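PDB 4RF6: arginine kinase from Anthopleura japonica, which catalyses the reversible transfer of a phosphate group from ATP to L-arginine, giving phospho-L-arginine and ADP. Local coordinates for residues A[8-13]-A[60-65]. Numbering follows the deposited sequence.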
loop_
_atom_site.group_PDB
_atom_site.type_symbol
_atom_site.label_atom_id
_atom_site.label_comp_id
_atom_site.label_asym_id
_atom_site.label_seq_id
_atom_site.Cartn_x
_atom_site.Cartn_y
_atom_site.Cartn_z
ATOM N N GLU A 8 -13.928 28.300 -29.752
ATOM C CA GLU A 8 -14.500 29.383 -30.557
ATOM C C GLU A 8 -14.153 29.274 -32.045
ATOM O O GLU A 8 -14.983 29.579 -32.904
ATOM C CB GLU A 8 -14.062 30.752 -30.018
ATOM C CG GLU A 8 -14.406 31.018 -28.547
ATOM C CD GLU A 8 -13.371 30.454 -27.581
ATOM O OE1 GLU A 8 -13.539 30.627 -26.352
ATOM O OE2 GLU A 8 -12.390 29.842 -28.053
ATOM N N THR A 9 -12.929 28.836 -32.336
ATOM C CA THR A 9 -12.453 28.693 -33.712
ATOM C C THR A 9 -13.059 27.466 -34.391
ATOM O O THR A 9 -13.421 27.506 -35.570
ATOM C CB THR A 9 -10.911 28.602 -33.770
ATOM O OG1 THR A 9 -10.339 29.813 -33.259
ATOM C CG2 THR A 9 -10.429 28.393 -35.198
ATOM N N ALA A 10 -13.164 26.372 -33.644
ATOM C CA ALA A 10 -13.764 25.151 -34.172
ATOM C C ALA A 10 -15.236 25.369 -34.525
ATOM O O ALA A 10 -15.709 24.903 -35.560
ATOM C CB ALA A 10 -13.618 24.013 -33.176
ATOM N N ALA A 11 -15.952 26.073 -33.654
ATOM C CA ALA A 11 -17.374 26.352 -33.861
ATOM C C ALA A 11 -17.680 27.043 -35.198
ATOM O O ALA A 11 -18.711 26.769 -35.821
ATOM C CB ALA A 11 -17.923 27.164 -32.704
ATOM N N LYS A 12 -16.798 27.947 -35.625
ATOM C CA LYS A 12 -16.975 28.644 -36.897
ATOM C C LYS A 12 -17.037 27.671 -38.070
ATOM O O LYS A 12 -17.846 27.831 -38.988
ATOM C CB LYS A 12 -15.839 29.636 -37.139
ATOM C CG LYS A 12 -15.835 30.848 -36.230
ATOM C CD LYS A 12 -14.888 31.906 -36.779
ATOM C CE LYS A 12 -14.307 32.771 -35.670
ATOM N NZ LYS A 12 -13.672 34.013 -36.202
ATOM N N PHE A 13 -16.166 26.669 -38.041
ATOM C CA PHE A 13 -16.120 25.674 -39.102
ATOM C C PHE A 13 -17.257 24.667 -38.944
ATOM O O PHE A 13 -17.878 24.259 -39.929
ATOM C CB PHE A 13 -14.758 24.973 -39.117
ATOM C CG PHE A 13 -13.617 25.875 -39.508
ATOM C CD1 PHE A 13 -12.828 26.484 -38.541
ATOM C CD2 PHE A 13 -13.339 26.118 -40.846
ATOM C CE1 PHE A 13 -11.781 27.317 -38.898
ATOM C CE2 PHE A 13 -12.294 26.948 -41.216
ATOM C CZ PHE A 13 -11.512 27.549 -40.240
ATOM N N CYS A 60 -18.136 13.886 -34.141
ATOM C CA CYS A 60 -17.090 12.917 -33.844
ATOM C C CYS A 60 -15.694 13.529 -33.815
ATOM O O CYS A 60 -14.863 13.155 -32.986
ATOM C CB CYS A 60 -17.137 11.769 -34.846
ATOM S SG CYS A 60 -18.551 10.677 -34.597
ATOM N N ILE A 61 -15.434 14.472 -34.713
ATOM C CA ILE A 61 -14.090 15.025 -34.832
ATOM C C ILE A 61 -13.887 16.281 -33.995
ATOM O O ILE A 61 -12.777 16.806 -33.933
ATOM C CB ILE A 61 -13.744 15.374 -36.294
ATOM C CG1 ILE A 61 -14.622 16.530 -36.782
ATOM C CG2 ILE A 61 -13.877 14.140 -37.193
ATOM C CD1 ILE A 61 -14.207 17.081 -38.136
ATOM N N ASN A 62 -14.950 16.763 -33.355
ATOM C CA ASN A 62 -14.901 18.073 -32.699
ATOM C C ASN A 62 -13.768 18.244 -31.689
ATOM O O ASN A 62 -13.091 19.277 -31.682
ATOM C CB ASN A 62 -16.233 18.426 -32.036
ATOM C CG ASN A 62 -16.288 19.879 -31.587
ATOM O OD1 ASN A 62 -16.049 20.792 -32.382
ATOM N ND2 ASN A 62 -16.575 20.100 -30.306
ATOM N N SER A 63 -13.559 17.242 -30.841
ATOM C CA SER A 63 -12.553 17.358 -29.787
ATOM C C SER A 63 -11.150 17.512 -30.369
ATOM O O SER A 63 -10.323 18.265 -29.839
ATOM C CB SER A 63 -12.608 16.160 -28.845
ATOM O OG SER A 63 -11.711 16.337 -27.767
ATOM N N GLY A 64 -10.892 16.810 -31.469
ATOM C CA GLY A 64 -9.593 16.857 -32.118
ATOM C C GLY A 64 -9.288 18.165 -32.829
ATOM O O GLY A 64 -8.126 18.455 -33.131
ATOM N N VAL A 65 -10.325 18.947 -33.112
ATOM C CA VAL A 65 -10.143 20.261 -33.720
ATOM C C VAL A 65 -10.037 21.328 -32.633
ATOM O O VAL A 65 -9.208 22.241 -32.719
ATOM C CB VAL A 65 -11.295 20.618 -34.673
ATOM C CG1 VAL A 65 -10.959 21.883 -35.448
ATOM C CG2 VAL A 65 -11.569 19.470 -35.634
#
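Two first torsions set up the meeting at Ala10: each puts its branch anti to the backbone nitrogen, Val65 CG1 at a chi1 of -171° and the amide carbon CG of Asn62 at -169°. The two branches come to the same methyl from different directions, illustrating how a small residue lets one helix rest on another through very few atoms. Val65 CG1 approaches Ala10 CB at 4.1 Å, methyl against methyl, while Val65 CG2, set beside its own backbone nitrogen, stays farther from that methyl. Roughly at right angles to that approach, Asn62 OD1 lies 4.1 Å from Ala10 CB, a van der Waals contact in which the amide offers its oxygen while ND2 lies farther off. With only a methyl on Ala10 to accommodate, the backbones come close, the CA atoms of Ala10 and Val65 being 6.1 Å apart. The helices concerned, 7-14 and 57-66, belong to the small, mainly helical N-terminal part of the phosphagen kinase fold, here in the first of two approximate repeats. Val66 and Trp58 extend the apolar surface, Val66 touching Ala10, and Trp58 meeting Val65 as well as Phe13. The amide of Asn62 has its polar anchor elsewhere, for ND2 donates to Ala204 O on helix 200-205, a bond that helps fix which way the amide is turned. Ser63 OG bonds to Phe201 O on that same helix, so segment 60-65 lies between helix 7-14 and a helix of the C-terminal catalytic part. Nearby, backbone hydrogen bonds link Cys60 to Tyr75, a probable substrate-binding residue by analogy with related kinases.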